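Local coordinates for aminopeptidase N (Francisella tularensis subsp. tularensis, PDB 5DLL), which is a zinc-dependent M1-family aminopeptidase that releases N-terminal amino acids from peptides, probably in intracellular protein turnover, at residues N96-P99 with E100-L104; I382-N385 with N386-V390. All coordinates share one frame; numbering follows the deposited sequence.

Contact 1. Residues N96-P99 with E100-L104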
loop_
_atom_site.group_PDB
_atom_site.type_symbol
_atom_site.label_atom_id
_atom_site.label_comp_id
_atom_site.label_asym_id
_atom_site.label_seq_id
_atom_site.Cartn_x
_atom_site.Cartn_y
_atom_site.Cartn_z
ATOM N N ASN A 96 43.671 4.868 -2.722
ATOM C CA ASN A 96 44.437 3.846 -2.013
ATOM C C ASN A 96 45.212 4.393 -0.812
ATOM O O ASN A 96 45.481 5.596 -0.721
ATOM C CB ASN A 96 45.405 3.165 -2.978
ATOM C CG ASN A 96 44.689 2.418 -4.083
ATOM O OD1 ASN A 96 43.808 1.598 -3.824
ATOM N ND2 ASN A 96 45.063 2.697 -5.322
ATOM N N ASN A 97 45.554 3.490 0.107
ATOM C CA ASN A 97 46.391 3.800 1.272
ATOM C C ASN A 97 45.932 5.026 2.056
ATOM O O ASN A 97 46.730 5.916 2.356
ATOM C CB ASN A 97 47.849 3.966 0.839
ATOM C CG ASN A 97 48.326 2.823 -0.028
ATOM O OD1 ASN A 97 48.933 3.035 -1.080
ATOM N ND2 ASN A 97 48.036 1.599 0.397
ATOM N N VAL A 98 44.640 5.059 2.376
ATOM C CA VAL A 98 44.076 6.131 3.191
ATOM C C VAL A 98 44.358 5.842 4.666
ATOM O O VAL A 98 44.581 4.685 5.028
ATOM C CB VAL A 98 42.554 6.303 2.969
ATOM C CG1 VAL A 98 42.244 6.509 1.494
ATOM C CG2 VAL A 98 41.767 5.118 3.522
ATOM N N PRO A 99 44.354 6.886 5.519
ATOM C CA PRO A 99 44.592 6.696 6.958
ATOM C C PRO A 99 43.427 6.061 7.732
ATOM O O PRO A 99 42.326 5.897 7.194
ATOM C CB PRO A 99 44.842 8.125 7.477
ATOM C CG PRO A 99 44.991 8.991 6.272
ATOM C CD PRO A 99 44.245 8.313 5.168
ATOM N N GLU A 100 43.686 5.731 8.997
ATOM C CA GLU A 100 42.684 5.136 9.887
ATOM C C GLU A 100 41.557 6.116 10.217
ATOM O O GLU A 100 40.433 5.705 10.511
ATOM C CB GLU A 100 43.339 4.674 11.197
ATOM C CG GLU A 100 44.351 3.543 11.052
ATOM C CD GLU A 100 43.703 2.188 10.834
ATOM O OE1 GLU A 100 42.860 1.788 11.662
ATOM O OE2 GLU A 100 44.047 1.516 9.838
ATOM N N LYS A 101 41.872 7.409 10.190
ATOM C CA LYS A 101 40.913 8.455 10.532
ATOM C C LYS A 101 41.294 9.728 9.783
ATOM O O LYS A 101 42.432 10.193 9.887
ATOM C CB LYS A 101 40.930 8.696 12.044
ATOM C CG LYS A 101 39.635 9.243 12.625
ATOM C CD LYS A 101 39.643 9.152 14.147
ATOM C CE LYS A 101 38.300 9.531 14.756
ATOM N NZ LYS A 101 37.953 10.964 14.538
ATOM N N PHE A 102 40.353 10.282 9.019
ATOM C CA PHE A 102 40.636 11.454 8.182
ATOM C C PHE A 102 39.382 12.214 7.744
ATOM O O PHE A 102 38.261 11.713 7.842
ATOM C CB PHE A 102 41.442 11.041 6.942
ATOM C CG PHE A 102 40.708 10.097 6.018
ATOM C CD1 PHE A 102 40.653 8.735 6.290
ATOM C CD2 PHE A 102 40.088 10.567 4.867
ATOM C CE1 PHE A 102 39.987 7.865 5.445
ATOM C CE2 PHE A 102 39.425 9.698 4.013
ATOM C CZ PHE A 102 39.372 8.346 4.306
ATOM N N VAL A 103 39.598 13.431 7.255
ATOM C CA VAL A 103 38.539 14.242 6.663
ATOM C C VAL A 103 38.812 14.393 5.163
ATOM O O VAL A 103 39.934 14.705 4.753
ATOM C CB VAL A 103 38.380 15.621 7.359
ATOM C CG1 VAL A 103 39.723 16.265 7.672
ATOM C CG2 VAL A 103 37.518 16.559 6.523
ATOM N N LEU A 104 37.780 14.156 4.354
ATOM C CA LEU A 104 37.884 14.258 2.909
ATOM C C LEU A 104 36.940 15.329 2.376
ATOM O O LEU A 104 35.724 15.179 2.458
ATOM C CB LEU A 104 37.544 12.913 2.274
ATOM C CG LEU A 104 37.605 12.857 0.747
ATOM C CD1 LEU A 104 39.009 13.172 0.256
ATOM C CD2 LEU A 104 37.147 11.497 0.245
#
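V98 and P99 run extended into a corner at E100, whose phi/psi of -67°/-28° breaks the extended course before K101 resumes it and strand 101-110 begins. N96-P99 and E100-L104 meet locally through carbon contacts and the P99 carbonyl, while backbone bonds of E100 and F102 to A52 and I50 tie the strand entry to strand 42-52. F102 does most of the touching. Its CG sits between its own backbone N and carbonyl carbon (chi1 63°), which turns the ring back over the corner towards the preceding loop. CD of P99 stands off one face, above the rim, 3.8 Å from CD1 of F102, the two side chains crossing at about a right angle. O of P99 instead comes to the ring edge, near its plane, 3.4 Å from CD1 of F102. Farther round, CG2 of V98 approaches obliquely, 3.8 Å from CE1 of F102. E100 points outward to a salt bridge with R54. The connection from strand 92-95 to strand 101-110 thus carries a buried aromatic, covered in part by V98 and P99 and packed inward against L62 and L76, in the beta-sheet N-terminal domain of an M1 peptidase.

Contact 2. Residues I382-N385 with N386-V390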
loop_
_atom_site.group_PDB
_atom_site.type_symbol
_atom_site.label_atom_id
_atom_site.label_comp_id
_atom_site.label_asym_id
_atom_site.label_seq_id
_atom_site.Cartn_x
_atom_site.Cartn_y
_atom_site.Cartn_z
ATOM N N ILE A 382 18.346 -8.422 -9.256
ATOM C CA ILE A 382 18.932 -7.828 -10.460
ATOM C C ILE A 382 18.808 -6.302 -10.390
ATOM O O ILE A 382 19.810 -5.588 -10.435
ATOM C CB ILE A 382 18.231 -8.341 -11.741
ATOM C CG1 ILE A 382 18.296 -9.874 -11.821
ATOM C CG2 ILE A 382 18.853 -7.709 -12.982
ATOM C CD1 ILE A 382 17.313 -10.481 -12.803
ATOM N N GLU A 383 17.571 -5.821 -10.273
ATOM C CA GLU A 383 17.277 -4.391 -10.123
ATOM C C GLU A 383 16.414 -4.175 -8.879
ATOM O O GLU A 383 15.754 -5.105 -8.409
ATOM C CB GLU A 383 16.564 -3.847 -11.369
ATOM C CG GLU A 383 15.323 -4.633 -11.778
ATOM C CD GLU A 383 14.570 -4.014 -12.941
ATOM O OE1 GLU A 383 13.511 -4.562 -13.316
ATOM O OE2 GLU A 383 15.029 -2.988 -13.485
ATOM N N MET A 384 16.418 -2.949 -8.358
ATOM C CA MET A 384 15.671 -2.604 -7.136
ATOM C C MET A 384 14.168 -2.892 -7.204
ATOM O O MET A 384 13.544 -3.144 -6.174
ATOM C CB MET A 384 15.883 -1.129 -6.770
ATOM C CG MET A 384 17.201 -0.843 -6.065
ATOM S SD MET A 384 17.382 -1.718 -4.497
ATOM C CE MET A 384 15.938 -1.156 -3.600
ATOM N N ASN A 385 13.595 -2.853 -8.407
ATOM C CA ASN A 385 12.166 -3.132 -8.610
ATOM C C ASN A 385 11.754 -4.571 -8.287
ATOM O O ASN A 385 10.566 -4.849 -8.135
ATOM C CB ASN A 385 11.754 -2.794 -10.048
ATOM C CG ASN A 385 11.837 -1.308 -10.344
ATOM O OD1 ASN A 385 11.203 -0.493 -9.673
ATOM N ND2 ASN A 385 12.619 -0.948 -11.356
ATOM N N ASN A 386 12.730 -5.478 -8.198
ATOM C CA ASN A 386 12.486 -6.855 -7.749
ATOM C C ASN A 386 11.964 -6.911 -6.309
ATOM O O ASN A 386 11.222 -7.824 -5.947
ATOM C CB ASN A 386 13.767 -7.699 -7.849
ATOM C CG ASN A 386 14.258 -7.875 -9.281
ATOM O OD1 ASN A 386 13.890 -7.116 -10.178
ATOM N ND2 ASN A 386 15.099 -8.883 -9.497
ATOM N N PHE A 387 12.365 -5.934 -5.496
ATOM C CA PHE A 387 11.950 -5.855 -4.094
ATOM C C PHE A 387 10.596 -5.174 -3.870
ATOM O O PHE A 387 9.944 -5.427 -2.859
ATOM C CB PHE A 387 13.006 -5.115 -3.270
ATOM C CG PHE A 387 14.320 -5.838 -3.160
ATOM C CD1 PHE A 387 14.376 -7.134 -2.660
ATOM C CD2 PHE A 387 15.505 -5.212 -3.525
ATOM C CE1 PHE A 387 15.583 -7.797 -2.545
ATOM C CE2 PHE A 387 16.714 -5.868 -3.407
ATOM C CZ PHE A 387 16.754 -7.163 -2.918
ATOM N N TYR A 388 10.184 -4.303 -4.786
ATOM C CA TYR A 388 8.941 -3.542 -4.616
ATOM C C TYR A 388 7.726 -4.373 -5.031
ATOM O O TYR A 388 7.125 -4.141 -6.079
ATOM C CB TYR A 388 9.009 -2.218 -5.392
ATOM C CG TYR A 388 10.233 -1.367 -5.075
ATOM C CD1 TYR A 388 10.857 -1.434 -3.827
ATOM C CD2 TYR A 388 10.755 -0.479 -6.016
ATOM C CE1 TYR A 388 11.966 -0.659 -3.534
ATOM C CE2 TYR A 388 11.867 0.301 -5.725
ATOM C CZ TYR A 388 12.465 0.205 -4.478
ATOM O OH TYR A 388 13.563 0.964 -4.155
ATOM N N THR A 389 7.375 -5.337 -4.180
ATOM C CA THR A 389 6.315 -6.306 -4.457
ATOM C C THR A 389 5.426 -6.490 -3.240
ATOM O O THR A 389 5.838 -6.209 -2.112
ATOM C CB THR A 389 6.904 -7.686 -4.803
ATOM O OG1 THR A 389 7.757 -8.127 -3.737
ATOM C CG2 THR A 389 7.706 -7.624 -6.087
ATOM N N VAL A 390 4.207 -6.974 -3.475
ATOM C CA VAL A 390 3.267 -7.270 -2.388
ATOM C C VAL A 390 3.789 -8.348 -1.431
ATOM O O VAL A 390 3.525 -8.302 -0.233
ATOM C CB VAL A 390 1.858 -7.649 -2.910
ATOM C CG1 VAL A 390 1.223 -6.460 -3.612
ATOM C CG2 VAL A 390 1.903 -8.853 -3.842
#
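The carbonyl oxygen of M384 is engaged twice. It accepts the backbone N-H of F387, with N to O at 3.1 Å and the donor 51° out of the carbonyl plane, and it also lies over the centre of one face of the Y388 ring, 3.7 Å above that plane. A matching bond one residue earlier, from N of N386 to O of E383 at 3.1 Å, and a weak one from N of Y388 to O of N385 complete a short run of 3-10 type turns. Y388 then centres an inverse gamma turn. T389 is the N-cap of helix 390-423; its OG1 bonds NE2 of H374 and, weakly, N of V392. The M384 side chain, bent at chi2 (-61°) and again at chi3, curls round to both aromatic residues. Its SD stands at the edge of the F387 ring, 5.3 Å from the centroid, a Met-aromatic contact, and its CE lies 3.8 Å from CZ of Y388. The M384 carbonyl and methyl, with L328, pack against Y388 and probably limit its rotation. Backbone bonds and packing together probably hold Y388 in place about 9 Å from the zinc, consistent with a part in lining the active-site cleft, as in relatives.

Overall arrangement
Contact 1 comes first along the chain, in the N-terminal domain, and contact 2 follows in the peptidase domain; their centres are 35 Å apart and their nearest atoms about 24 Å, without touching. No sheet or helix is shared. Contact 1 opens strand 101-110, which pairs with strand 42-52; these two strands carry T106 and V44 of the sodium site. Contact 2 leads into helix 390-423 and leans through F387 and Y388 on L328 of helix 328-346, which supplies the zinc ligand E332. In both, a short irregular segment leads directly into a regular element: a strand of the N-terminal beta sheet in contact 1, a helix close to the zinc site in contact 2.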